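Local coordinates for enterochelin esterase (Salmonella enterica subsp. enterica serovar Typhimurium, PDB 3MGA), which probably hydrolyses the ester bonds of ferric enterobactin, the iron-loaded siderophore, so that its iron can be released inside the bacterium, at residues T46-R51 against M72-G77; T85-N90 against G350-I355; R202-L207 against E265-V270; P233-L238 against L398-L403. One frame throughout, in Å; residues are numbered along the deposited sequence.

Interaction 1: residues T46-R51 against M72-G77; sequences THSPIR and MARIAG
R74 points its guanidinium group at the loop 46-51 and meets it at S48. Its NH2 lies 3.6 Å from S48 CB. The hydroxyl comes in at the edge of the guanidinium group, in its plane, with S48 OG 3.8 Å from R74 NH2. No hydrogen bond joins the two. They share a partner instead: D40 OD2 forms a salt bridge with R74 NH2 and a hydrogen bond with S48 OG. One carboxylate oxygen thus holds both side chains side by side. The R74 chain starts with CG between its own N and C (chi1 52°). The chain bends at chi3 (48°), which turns its end toward the loop. On the other nitrogen, R74 NH1 stands 4.0 Å from I50 O and approaches obliquely. R74 NE makes a weak hydrogen bond to T78 O.

S48 OG also accepts from I50 N at 3.2 Å, with a nearly straight N-H...O angle of 165°. This is an ST turn. It closes a small turn in the loop just before strand 52-57. The loop carries the chain from strand 32-39 of one antiparallel sheet to strand 52-57 of the other. R74 lies on the short strand 73-74, an outermost strand of the first sheet. The two sheets belong to the N-terminal part of the protein, whose sequence family belongs to the E-set clan, consistent with an immunoglobulin-like sandwich.

I50 starts out toward R74, but the end of its side chain leads away. I50 touches D40 and W81 of strand 80-87, and the R74 side chain rests on W81 too.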
loop_
_atom_site.group_PDB
_atom_site.type_symbol
_atom_site.label_atom_id
_atom_site.label_comp_id
_atom_site.label_asym_id
_atom_site.label_seq_id
_atom_site.Cartn_x
_atom_site.Cartn_y
_atom_site.Cartn_z
ATOM N N THR A 46 10.719 -38.692 1.175
ATOM C CA THR A 46 12.015 -39.343 1.413
ATOM C C THR A 46 13.236 -38.565 0.926
ATOM O O THR A 46 14.329 -38.727 1.473
ATOM C CB THR A 46 12.058 -40.767 0.787
ATOM O OG1 THR A 46 11.820 -40.689 -0.624
ATOM C CG2 THR A 46 11.009 -41.667 1.423
ATOM N N HIS A 47 13.055 -37.732 -0.096
ATOM C CA HIS A 47 14.157 -36.948 -0.652
ATOM C C HIS A 47 14.219 -35.533 -0.074
ATOM O O HIS A 47 15.251 -35.130 0.467
ATOM C CB HIS A 47 14.060 -36.903 -2.184
ATOM C CG HIS A 47 14.231 -38.242 -2.838
ATOM N ND1 HIS A 47 13.168 -39.063 -3.148
ATOM C CD2 HIS A 47 15.346 -38.905 -3.233
ATOM C CE1 HIS A 47 13.619 -40.173 -3.708
ATOM N NE2 HIS A 47 14.936 -40.102 -3.771
ATOM N N SER A 48 13.117 -34.791 -0.181
ATOM C CA SER A 48 13.056 -33.415 0.320
ATOM C C SER A 48 13.024 -33.301 1.850
ATOM O O SER A 48 12.225 -33.965 2.508
ATOM C CB SER A 48 11.826 -32.702 -0.241
ATOM O OG SER A 48 11.720 -31.393 0.295
ATOM N N PRO A 49 13.870 -32.422 2.415
ATOM C CA PRO A 49 13.926 -32.204 3.851
ATOM C C PRO A 49 12.975 -31.093 4.313
ATOM O O PRO A 49 13.040 -30.678 5.471
ATOM C CB PRO A 49 15.366 -31.748 4.053
ATOM C CG PRO A 49 15.628 -30.905 2.839
ATOM C CD PRO A 49 14.825 -31.542 1.711
ATOM N N ILE A 50 12.107 -30.616 3.421
ATOM C CA ILE A 50 11.170 -29.545 3.755
ATOM C C ILE A 50 10.102 -29.960 4.771
ATOM O O ILE A 50 9.377 -30.941 4.576
ATOM C CB ILE A 50 10.474 -28.983 2.495
ATOM C CG1 ILE A 50 11.501 -28.342 1.555
ATOM C CG2 ILE A 50 9.436 -27.954 2.881
ATOM C CD1 ILE A 50 12.285 -27.199 2.179
ATOM N N ARG A 51 10.020 -29.177 5.847
ATOM C CA ARG A 51 9.065 -29.385 6.933
ATOM C C ARG A 51 7.830 -28.490 6.760
ATOM O O ARG A 51 6.699 -28.942 6.938
ATOM C CB ARG A 51 9.722 -29.065 8.282
ATOM C CG ARG A 51 10.879 -29.969 8.690
ATOM C CD ARG A 51 10.424 -31.382 8.999
ATOM N NE ARG A 51 11.503 -32.195 9.559
ATOM C CZ ARG A 51 11.360 -33.452 9.981
ATOM N NH1 ARG A 51 10.179 -34.059 9.913
ATOM N NH2 ARG A 51 12.405 -34.107 10.477
HETATM N N MSE A 72 1.285 -25.223 3.855
HETATM C CA MSE A 72 0.750 -26.168 2.896
HETATM C C MSE A 72 1.018 -27.595 3.387
HETATM O O MSE A 72 1.690 -27.817 4.405
HETATM C CB MSE A 72 1.394 -25.996 1.517
HETATM C CG MSE A 72 1.218 -24.633 0.876
HETATM SE SE MSE A 72 1.770 -24.668 -0.994
HETATM C CE MSE A 72 1.451 -22.805 -1.468
ATOM N N ALA A 73 0.468 -28.551 2.651
ATOM C CA ALA A 73 0.643 -29.958 2.931
ATOM C C ALA A 73 0.887 -30.623 1.587
ATOM O O ALA A 73 0.277 -30.230 0.583
ATOM C CB ALA A 73 -0.597 -30.530 3.599
ATOM N N ARG A 74 1.789 -31.602 1.549
ATOM C CA ARG A 74 2.072 -32.297 0.297
ATOM C C ARG A 74 1.196 -33.525 0.087
ATOM O O ARG A 74 0.851 -34.233 1.035
ATOM C CB ARG A 74 3.550 -32.701 0.152
ATOM C CG ARG A 74 4.148 -33.476 1.307
ATOM C CD ARG A 74 5.286 -34.391 0.828
ATOM N NE ARG A 74 6.264 -33.748 -0.055
ATOM C CZ ARG A 74 7.407 -33.183 0.334
ATOM N NH1 ARG A 74 7.762 -33.152 1.617
ATOM N NH2 ARG A 74 8.209 -32.647 -0.575
ATOM N N ILE A 75 0.856 -33.769 -1.175
ATOM C CA ILE A 75 0.046 -34.914 -1.545
ATOM C C ILE A 75 0.996 -36.104 -1.485
ATOM O O ILE A 75 1.882 -36.229 -2.325
ATOM C CB ILE A 75 -0.550 -34.771 -2.968
ATOM C CG1 ILE A 75 -1.180 -33.384 -3.162
ATOM C CG2 ILE A 75 -1.551 -35.886 -3.247
ATOM C CD1 ILE A 75 -2.174 -33.004 -2.089
ATOM N N ALA A 76 0.825 -36.948 -0.469
ATOM C CA ALA A 76 1.684 -38.118 -0.259
ATOM C C ALA A 76 2.140 -38.787 -1.561
ATOM O O ALA A 76 1.317 -39.132 -2.407
ATOM C CB ALA A 76 0.978 -39.135 0.633
ATOM N N GLY A 77 3.454 -38.950 -1.711
ATOM C CA GLY A 77 4.043 -39.592 -2.890
ATOM C C GLY A 77 4.576 -38.662 -3.971
ATOM O O GLY A 77 5.369 -39.087 -4.811
#

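Interaction 2: residues T85-N90 against G350-I355; sequences TALSAN and GVREPI
R352 and L87 both set CG beside the backbone N and anti to the carbonyl carbon. R352 then bends at chi2 (-67°) and runs on extended through chi3 (-162°). This carries its guanidinium group out of the turn toward strand 80-87. The two side chains cross at about a right angle. Contact is light: R352 NH2 comes within 4.1 Å of L87 CD2. The methyl group meets the guanidinium obliquely. The carbonyl of A86 is farther, with A86 O 4.5 Å from R352 NH2, and no hydrogen bond spans the two segments. R352 also touches Q65 in a nearby loop.

The base of R352 is held by a type I turn from G350 to E353. Its backbone bond, E353 N to G350 O, is weak at 3.3 Å. A stronger bond runs back from the side chain. G350 N donates to E353 OE1 at 2.9 Å with an N-H...O angle of 169°; OE1 receives it on its anti lone pair. OE1 also bonds to S313 OG, while OE2 bonds to H383 ND1. The buried carboxylate is therefore gripped at both oxygens. An acid paired with a histidine in this way is consistent with a catalytic site of the alpha/beta hydrolase type.

E353 is the N-cap of helix 354-367. The turn leads from strand 344-350 of the eight-stranded sheet into that helix, and R352 shares a backbone hydrogen bond with G381. Across from it, L87 packs on V34 of strand 32-39. The contact thus joins the N-terminal sheet to the loops at the end of the esterase sheet.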
loop_
_atom_site.group_PDB
_atom_site.type_symbol
_atom_site.label_atom_id
_atom_site.label_comp_id
_atom_site.label_asym_id
_atom_site.label_seq_id
_atom_site.Cartn_x
_atom_site.Cartn_y
_atom_site.Cartn_z
ATOM N N THR A 85 -8.126 -21.942 0.705
ATOM C CA THR A 85 -8.832 -21.050 1.606
ATOM C C THR A 85 -10.010 -20.415 0.883
ATOM O O THR A 85 -10.206 -20.644 -0.310
ATOM C CB THR A 85 -7.900 -19.928 2.125
ATOM O OG1 THR A 85 -8.646 -19.012 2.938
ATOM C CG2 THR A 85 -7.289 -19.163 0.972
ATOM N N ALA A 86 -10.794 -19.628 1.620
ATOM C CA ALA A 86 -11.932 -18.911 1.061
ATOM C C ALA A 86 -11.574 -17.429 0.925
ATOM O O ALA A 86 -10.928 -16.855 1.802
ATOM C CB ALA A 86 -13.146 -19.073 1.940
ATOM N N LEU A 87 -11.984 -16.818 -0.185
ATOM C CA LEU A 87 -11.730 -15.401 -0.426
ATOM C C LEU A 87 -12.959 -14.763 -1.041
ATOM O O LEU A 87 -13.684 -15.411 -1.798
ATOM C CB LEU A 87 -10.528 -15.224 -1.348
ATOM C CG LEU A 87 -9.186 -15.677 -0.775
ATOM C CD1 LEU A 87 -8.104 -15.622 -1.835
ATOM C CD2 LEU A 87 -8.804 -14.829 0.447
ATOM N N SER A 88 -13.203 -13.499 -0.711
ATOM C CA SER A 88 -14.355 -12.782 -1.249
ATOM C C SER A 88 -14.154 -12.444 -2.731
ATOM O O SER A 88 -13.037 -12.379 -3.220
ATOM C CB SER A 88 -14.607 -11.507 -0.455
ATOM O OG SER A 88 -13.521 -10.615 -0.609
ATOM N N ALA A 89 -15.249 -12.187 -3.426
ATOM C CA ALA A 89 -15.208 -11.906 -4.861
ATOM C C ALA A 89 -14.494 -10.617 -5.264
ATOM O O ALA A 89 -13.945 -10.533 -6.354
ATOM C CB ALA A 89 -16.629 -11.906 -5.418
ATOM N N ASN A 90 -14.507 -9.623 -4.388
ATOM C CA ASN A 90 -13.902 -8.329 -4.671
ATOM C C ASN A 90 -12.461 -8.180 -4.166
ATOM O O ASN A 90 -11.837 -7.130 -4.353
ATOM C CB ASN A 90 -14.764 -7.245 -4.034
ATOM C CG ASN A 90 -16.193 -7.231 -4.573
ATOM O OD1 ASN A 90 -16.427 -7.394 -5.771
ATOM N ND2 ASN A 90 -17.153 -6.997 -3.688
ATOM N N GLY A 350 -8.616 -0.822 4.355
ATOM C CA GLY A 350 -9.141 -2.129 3.991
ATOM C C GLY A 350 -9.769 -2.872 5.156
ATOM O O GLY A 350 -9.363 -2.692 6.298
ATOM N N VAL A 351 -10.758 -3.714 4.851
ATOM C CA VAL A 351 -11.458 -4.507 5.858
ATOM C C VAL A 351 -10.578 -5.653 6.372
ATOM O O VAL A 351 -10.905 -6.282 7.383
ATOM C CB VAL A 351 -12.812 -5.060 5.328
ATOM C CG1 VAL A 351 -13.777 -3.927 5.052
ATOM C CG2 VAL A 351 -12.622 -5.930 4.067
ATOM N N ARG A 352 -9.470 -5.921 5.671
ATOM C CA ARG A 352 -8.520 -6.961 6.065
ATOM C C ARG A 352 -7.389 -6.401 6.957
ATOM O O ARG A 352 -6.348 -7.029 7.115
ATOM C CB ARG A 352 -7.903 -7.631 4.841
ATOM C CG ARG A 352 -8.864 -8.381 3.925
ATOM C CD ARG A 352 -9.422 -9.586 4.603
ATOM N NE ARG A 352 -9.993 -10.561 3.676
ATOM C CZ ARG A 352 -10.463 -11.750 4.052
ATOM N NH1 ARG A 352 -10.436 -12.101 5.333
ATOM N NH2 ARG A 352 -10.964 -12.592 3.155
ATOM N N GLU A 353 -7.585 -5.206 7.501
ATOM C CA GLU A 353 -6.630 -4.595 8.437
ATOM C C GLU A 353 -7.487 -3.940 9.511
ATOM O O GLU A 353 -7.570 -2.709 9.576
ATOM C CB GLU A 353 -5.688 -3.603 7.742
ATOM C CG GLU A 353 -6.379 -2.590 6.816
ATOM C CD GLU A 353 -5.426 -1.604 6.164
ATOM O OE1 GLU A 353 -5.884 -0.860 5.273
ATOM O OE2 GLU A 353 -4.226 -1.572 6.522
ATOM N N PRO A 354 -8.154 -4.778 10.344
ATOM C CA PRO A 354 -9.085 -4.392 11.410
ATOM C C PRO A 354 -8.653 -3.214 12.254
ATOM O O PRO A 354 -9.406 -2.250 12.384
ATOM C CB PRO A 354 -9.168 -5.651 12.283
ATOM C CG PRO A 354 -8.926 -6.755 11.374
ATOM C CD PRO A 354 -8.032 -6.246 10.258
ATOM N N ILE A 355 -7.458 -3.295 12.827
ATOM C CA ILE A 355 -6.964 -2.231 13.684
ATOM C C ILE A 355 -6.957 -0.920 12.912
ATOM O O ILE A 355 -7.549 0.069 13.348
ATOM C CB ILE A 355 -5.561 -2.545 14.253
ATOM C CG1 ILE A 355 -5.622 -3.780 15.165
ATOM C CG2 ILE A 355 -5.027 -1.365 15.048
ATOM C CD1 ILE A 355 -4.298 -4.128 15.846
#

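Interaction 3: residues R202-L207 against E265-V270; sequences RPLAIL and ELLPQV
Helix 256-273 passes one face of strand 204-207; the backbones come nearest at L204 and L267, whose CA atoms are 9.7 Å apart. Side chains fill that gap. L204 and I206, two residues apart on the strand, both point toward the helix. L267 answers from between them with one methyl group. Its CD2 lies 3.6 Å from L204 CD2 and 4.2 Å from I206 CD1. The leucines meet methyl to methyl, and their side chains cross obliquely.

Torsions set this meeting. L204 holds CG anti to its own N (chi1 169°), and its CD2 branch is the one that reaches L267. L267 starts out at an angle to the strand, with CG beside its backbone N (chi1 -65°), but its end comes nearer. All three residues are buried, and no hydrogen bond crosses the contact.

P268 follows L267 and has no N-H to give to the turn before. The helix is kinked there. Helical bonding holds at the next turn, where V270 N donates to L266 O at 2.9 Å. L266 leans on L238 and I240 of strand 236-240 and on W178 of strand 174-180. E265 ties the helix to the same region through S180 OG and R182 N. The other face of the strand is covered too, since A205 touches W400.

Helices 245-251 and 256-273 lie in the connection from strand 236-240 to strand 284-288, which passes strand 204-207, which lies between them in the sheet. This is a beta-alpha-beta crossover over a parallel strand, as in the alpha/beta hydrolase fold.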
loop_
_atom_site.group_PDB
_atom_site.type_symbol
_atom_site.label_atom_id
_atom_site.label_comp_id
_atom_site.label_asym_id
_atom_site.label_seq_id
_atom_site.Cartn_x
_atom_site.Cartn_y
_atom_site.Cartn_z
ATOM N N ARG A 202 -0.932 23.823 -13.449
ATOM C CA ARG A 202 -0.749 22.406 -13.118
ATOM C C ARG A 202 -0.781 22.163 -11.625
ATOM O O ARG A 202 -0.082 22.840 -10.877
ATOM C CB ARG A 202 0.625 21.936 -13.522
ATOM C CG ARG A 202 1.003 21.895 -14.971
ATOM C CD ARG A 202 2.513 21.789 -14.921
ATOM N NE ARG A 202 3.176 21.394 -16.140
ATOM C CZ ARG A 202 4.493 21.446 -16.293
ATOM N NH1 ARG A 202 5.263 21.920 -15.321
ATOM N NH2 ARG A 202 5.040 21.062 -17.433
ATOM N N PRO A 203 -1.579 21.187 -11.183
ATOM C CA PRO A 203 -1.570 20.870 -9.772
ATOM C C PRO A 203 -0.315 20.071 -9.402
ATOM O O PRO A 203 0.201 19.300 -10.226
ATOM C CB PRO A 203 -2.788 19.966 -9.619
ATOM C CG PRO A 203 -2.947 19.332 -10.947
ATOM C CD PRO A 203 -2.573 20.389 -11.920
ATOM N N LEU A 204 0.163 20.279 -8.180
ATOM C CA LEU A 204 1.295 19.559 -7.624
ATOM C C LEU A 204 0.723 18.451 -6.748
ATOM O O LEU A 204 -0.243 18.675 -6.002
ATOM C CB LEU A 204 2.149 20.466 -6.739
ATOM C CG LEU A 204 3.223 19.742 -5.901
ATOM C CD1 LEU A 204 4.275 19.085 -6.806
ATOM C CD2 LEU A 204 3.900 20.699 -4.927
ATOM N N ALA A 205 1.330 17.270 -6.833
ATOM C CA ALA A 205 0.917 16.127 -6.046
ATOM C C ALA A 205 2.157 15.526 -5.410
ATOM O O ALA A 205 3.096 15.140 -6.112
ATOM C CB ALA A 205 0.206 15.090 -6.932
ATOM N N ILE A 206 2.177 15.464 -4.082
ATOM C CA ILE A 206 3.310 14.891 -3.381
ATOM C C ILE A 206 3.019 13.466 -2.930
ATOM O O ILE A 206 2.034 13.204 -2.237
ATOM C CB ILE A 206 3.696 15.719 -2.160
ATOM C CG1 ILE A 206 4.136 17.120 -2.593
ATOM C CG2 ILE A 206 4.824 15.040 -1.397
ATOM C CD1 ILE A 206 4.541 18.008 -1.426
ATOM N N LEU A 207 3.885 12.545 -3.336
ATOM C CA LEU A 207 3.746 11.151 -2.957
ATOM C C LEU A 207 4.865 10.720 -2.027
ATOM O O LEU A 207 6.045 10.741 -2.393
ATOM C CB LEU A 207 3.676 10.235 -4.177
ATOM C CG LEU A 207 2.352 10.166 -4.948
ATOM C CD1 LEU A 207 1.920 11.505 -5.507
ATOM C CD2 LEU A 207 2.485 9.157 -6.069
ATOM N N GLU A 265 12.385 24.442 1.724
ATOM C CA GLU A 265 13.557 23.986 0.991
ATOM C C GLU A 265 13.239 23.266 -0.326
ATOM O O GLU A 265 13.761 23.646 -1.372
ATOM C CB GLU A 265 14.346 23.018 1.880
ATOM C CG GLU A 265 14.737 23.560 3.260
ATOM C CD GLU A 265 15.207 22.459 4.211
ATOM O OE1 GLU A 265 15.028 21.262 3.887
ATOM O OE2 GLU A 265 15.739 22.789 5.289
ATOM N N LEU A 266 12.385 22.241 -0.268
ATOM C CA LEU A 266 12.080 21.410 -1.440
ATOM C C LEU A 266 11.210 22.051 -2.524
ATOM O O LEU A 266 11.618 22.106 -3.684
ATOM C CB LEU A 266 11.445 20.081 -0.999
ATOM C CG LEU A 266 11.131 19.077 -2.110
ATOM C CD1 LEU A 266 12.405 18.692 -2.857
ATOM C CD2 LEU A 266 10.428 17.842 -1.558
ATOM N N LEU A 267 10.021 22.523 -2.155
ATOM C CA LEU A 267 9.100 23.127 -3.124
ATOM C C LEU A 267 9.683 24.271 -3.946
ATOM O O LEU A 267 9.359 24.391 -5.132
ATOM C CB LEU A 267 7.789 23.575 -2.456
ATOM C CG LEU A 267 6.901 22.462 -1.876
ATOM C CD1 LEU A 267 5.509 23.015 -1.574
ATOM C CD2 LEU A 267 6.782 21.296 -2.830
ATOM N N PRO A 268 10.519 25.129 -3.331
ATOM C CA PRO A 268 11.105 26.215 -4.134
ATOM C C PRO A 268 12.116 25.664 -5.146
ATOM O O PRO A 268 12.248 26.192 -6.245
ATOM C CB PRO A 268 11.771 27.118 -3.087
ATOM C CG PRO A 268 11.050 26.813 -1.820
ATOM C CD PRO A 268 10.760 25.334 -1.895
ATOM N N GLN A 269 12.820 24.600 -4.770
ATOM C CA GLN A 269 13.761 23.966 -5.685
ATOM C C GLN A 269 12.979 23.348 -6.838
ATOM O O GLN A 269 13.339 23.514 -8.004
ATOM C CB GLN A 269 14.580 22.878 -4.985
ATOM C CG GLN A 269 15.715 23.341 -4.074
ATOM C CD GLN A 269 16.896 23.922 -4.844
ATOM O OE1 GLN A 269 16.740 24.852 -5.645
ATOM N NE2 GLN A 269 18.095 23.394 -4.578
ATOM N N VAL A 270 11.901 22.647 -6.500
ATOM C CA VAL A 270 11.063 22.000 -7.506
ATOM C C VAL A 270 10.429 23.028 -8.410
ATOM O O VAL A 270 10.288 22.793 -9.610
ATOM C CB VAL A 270 9.958 21.148 -6.870
ATOM C CG1 VAL A 270 9.005 20.628 -7.937
ATOM C CG2 VAL A 270 10.569 20.008 -6.075
#

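Interaction 4: residues P233-L238 against L398-L403; sequences PGAVYL and LLWQPL
Apolar packing on the indole of W400 makes up most of this contact. P233 sits over one face: its CG is 4.0 Å above the W400 ring plane, offset toward the rim. The closest pair is P233 CD to W400 CE3 at 3.7 Å. The proline and the indole cross at about a right angle. A235 adds its methyl group, with CB 4.1 Å from W400 CH2.

The aromatic pair is Y237 and W400. Y237 CE1 lies 4.1 Å from W400 CH2, and the two side chains meet aslant. The Y237 hydroxyl comes at the edge of the indole, near its plane, with OH 3.8 Å from W400 CZ3. W400 leaves its backbone toward the strand; with CG beside its N (chi1 -72°) and chi2 at -41°, the six-membered ring is the part that meets P233, A235 and Y237.

One polar bond holds the indole from outside: NE1 donates to R282 O, which probably limits its rotation. The backbone turns here: W400 is the first residue after helix 385-399 and the N-cap of helix 401-404. Q401 N bonds to L398 O at 3.1 Å.

W400 also rests on P203 and A205. Thus the junction between the last two helices lies on the face of the sheet at strands 204-207 and 236-240. A C-terminal helix packed on the central sheet is a feature of the alpha/beta hydrolase fold.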
loop_
_atom_site.group_PDB
_atom_site.type_symbol
_atom_site.label_atom_id
_atom_site.label_comp_id
_atom_site.label_asym_id
_atom_site.label_seq_id
_atom_site.Cartn_x
_atom_site.Cartn_y
_atom_site.Cartn_z
ATOM N N PRO A 233 -5.545 15.675 -14.865
ATOM C CA PRO A 233 -5.039 16.855 -15.536
ATOM C C PRO A 233 -3.525 16.782 -15.659
ATOM O O PRO A 233 -2.890 16.011 -14.932
ATOM C CB PRO A 233 -5.414 17.968 -14.567
ATOM C CG PRO A 233 -5.273 17.324 -13.215
ATOM C CD PRO A 233 -5.695 15.883 -13.412
ATOM N N GLY A 234 -2.946 17.549 -16.578
ATOM C CA GLY A 234 -1.497 17.588 -16.690
ATOM C C GLY A 234 -1.019 18.101 -15.344
ATOM O O GLY A 234 -1.460 19.150 -14.894
ATOM N N ALA A 235 -0.128 17.364 -14.695
ATOM C CA ALA A 235 0.332 17.732 -13.362
ATOM C C ALA A 235 1.825 17.607 -13.191
ATOM O O ALA A 235 2.540 17.288 -14.126
ATOM C CB ALA A 235 -0.376 16.849 -12.319
ATOM N N VAL A 236 2.267 17.891 -11.967
ATOM C CA VAL A 236 3.658 17.793 -11.558
ATOM C C VAL A 236 3.671 16.852 -10.373
ATOM O O VAL A 236 3.106 17.172 -9.332
ATOM C CB VAL A 236 4.220 19.171 -11.112
ATOM C CG1 VAL A 236 5.622 19.016 -10.473
ATOM C CG2 VAL A 236 4.246 20.142 -12.283
ATOM N N TYR A 237 4.308 15.695 -10.529
ATOM C CA TYR A 237 4.381 14.690 -9.464
ATOM C C TYR A 237 5.739 14.664 -8.759
ATOM O O TYR A 237 6.767 14.547 -9.405
ATOM C CB TYR A 237 4.078 13.309 -10.037
ATOM C CG TYR A 237 2.687 13.184 -10.609
ATOM C CD1 TYR A 237 1.616 12.800 -9.809
ATOM C CD2 TYR A 237 2.442 13.453 -11.941
ATOM C CE1 TYR A 237 0.340 12.686 -10.328
ATOM C CE2 TYR A 237 1.170 13.337 -12.470
ATOM C CZ TYR A 237 0.123 12.959 -11.657
ATOM O OH TYR A 237 -1.140 12.852 -12.184
ATOM N N LEU A 238 5.722 14.760 -7.426
ATOM C CA LEU A 238 6.928 14.748 -6.617
ATOM C C LEU A 238 6.984 13.528 -5.688
ATOM O O LEU A 238 6.228 13.434 -4.725
ATOM C CB LEU A 238 6.978 16.018 -5.793
ATOM C CG LEU A 238 8.196 16.239 -4.914
ATOM C CD1 LEU A 238 9.465 16.235 -5.761
ATOM C CD2 LEU A 238 8.044 17.545 -4.164
ATOM N N LEU A 398 -10.494 11.590 -7.497
ATOM C CA LEU A 398 -11.465 12.152 -6.567
ATOM C C LEU A 398 -11.022 13.522 -6.092
ATOM O O LEU A 398 -11.777 14.494 -6.178
ATOM C CB LEU A 398 -11.661 11.238 -5.360
ATOM C CG LEU A 398 -12.353 9.932 -5.693
ATOM C CD1 LEU A 398 -12.471 9.042 -4.439
ATOM C CD2 LEU A 398 -13.738 10.244 -6.301
ATOM N N LEU A 399 -9.794 13.604 -5.593
ATOM C CA LEU A 399 -9.271 14.880 -5.121
ATOM C C LEU A 399 -9.256 15.962 -6.212
ATOM O O LEU A 399 -9.444 17.136 -5.913
ATOM C CB LEU A 399 -7.882 14.708 -4.514
ATOM C CG LEU A 399 -7.872 13.888 -3.227
ATOM C CD1 LEU A 399 -6.446 13.615 -2.769
ATOM C CD2 LEU A 399 -8.681 14.591 -2.141
ATOM N N TRP A 400 -9.029 15.571 -7.463
ATOM C CA TRP A 400 -9.004 16.541 -8.561
ATOM C C TRP A 400 -10.252 16.514 -9.419
ATOM O O TRP A 400 -10.270 17.092 -10.498
ATOM C CB TRP A 400 -7.784 16.342 -9.471
ATOM C CG TRP A 400 -6.490 16.732 -8.890
ATOM C CD1 TRP A 400 -6.231 17.835 -8.132
ATOM C CD2 TRP A 400 -5.229 16.121 -9.147
ATOM N NE1 TRP A 400 -4.896 17.905 -7.834
ATOM C CE2 TRP A 400 -4.255 16.868 -8.458
ATOM C CE3 TRP A 400 -4.826 14.997 -9.880
ATOM C CZ2 TRP A 400 -2.909 16.530 -8.477
ATOM C CZ3 TRP A 400 -3.500 14.661 -9.895
ATOM C CH2 TRP A 400 -2.550 15.428 -9.202
ATOM N N GLN A 401 -11.308 15.870 -8.933
ATOM C CA GLN A 401 -12.558 15.778 -9.693
ATOM C C GLN A 401 -13.052 17.127 -10.244
ATOM O O GLN A 401 -13.493 17.181 -11.378
ATOM C CB GLN A 401 -13.652 15.125 -8.857
ATOM C CG GLN A 401 -14.861 14.693 -9.665
ATOM C CD GLN A 401 -15.898 13.982 -8.808
ATOM O OE1 GLN A 401 -16.202 12.806 -9.028
ATOM N NE2 GLN A 401 -16.399 14.673 -7.790
ATOM N N PRO A 402 -12.988 18.210 -9.441
ATOM C CA PRO A 402 -13.463 19.510 -9.958
ATOM C C PRO A 402 -12.735 19.990 -11.218
ATOM O O PRO A 402 -13.386 20.437 -12.158
ATOM C CB PRO A 402 -13.216 20.473 -8.787
ATOM C CG PRO A 402 -13.252 19.605 -7.571
ATOM C CD PRO A 402 -12.673 18.275 -7.998
ATOM N N LEU A 403 -11.405 19.903 -11.231
ATOM C CA LEU A 403 -10.617 20.310 -12.396
ATOM C C LEU A 403 -10.870 19.380 -13.568
ATOM O O LEU A 403 -11.091 19.827 -14.684
ATOM C CB LEU A 403 -9.111 20.267 -12.115
ATOM C CG LEU A 403 -8.452 21.178 -11.088
ATOM C CD1 LEU A 403 -8.928 20.868 -9.677
ATOM C CD2 LEU A 403 -6.949 20.993 -11.192
#

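Overall arrangement
Interaction 1 comes first along the chain and closes before the others open. Interaction 2 follows and links the N-terminal part to the esterase part. Interaction 3 is nested inside the loop that interaction 2 closes, and interaction 4 alternates with both. Interactions 1 and 2 share the sheet of strands 73-74 and 80-87, with centres about 30 Å apart. Interactions 3 and 4 lie about 13 Å apart by centres and touch through neighbouring strands 204-207 and 236-240. They sit on opposite faces of that sheet, one under helix 256-273, the other under W400. Interaction 1 is about 54 Å from interaction 3, centre to centre. The set thus spans both parts of the enzyme.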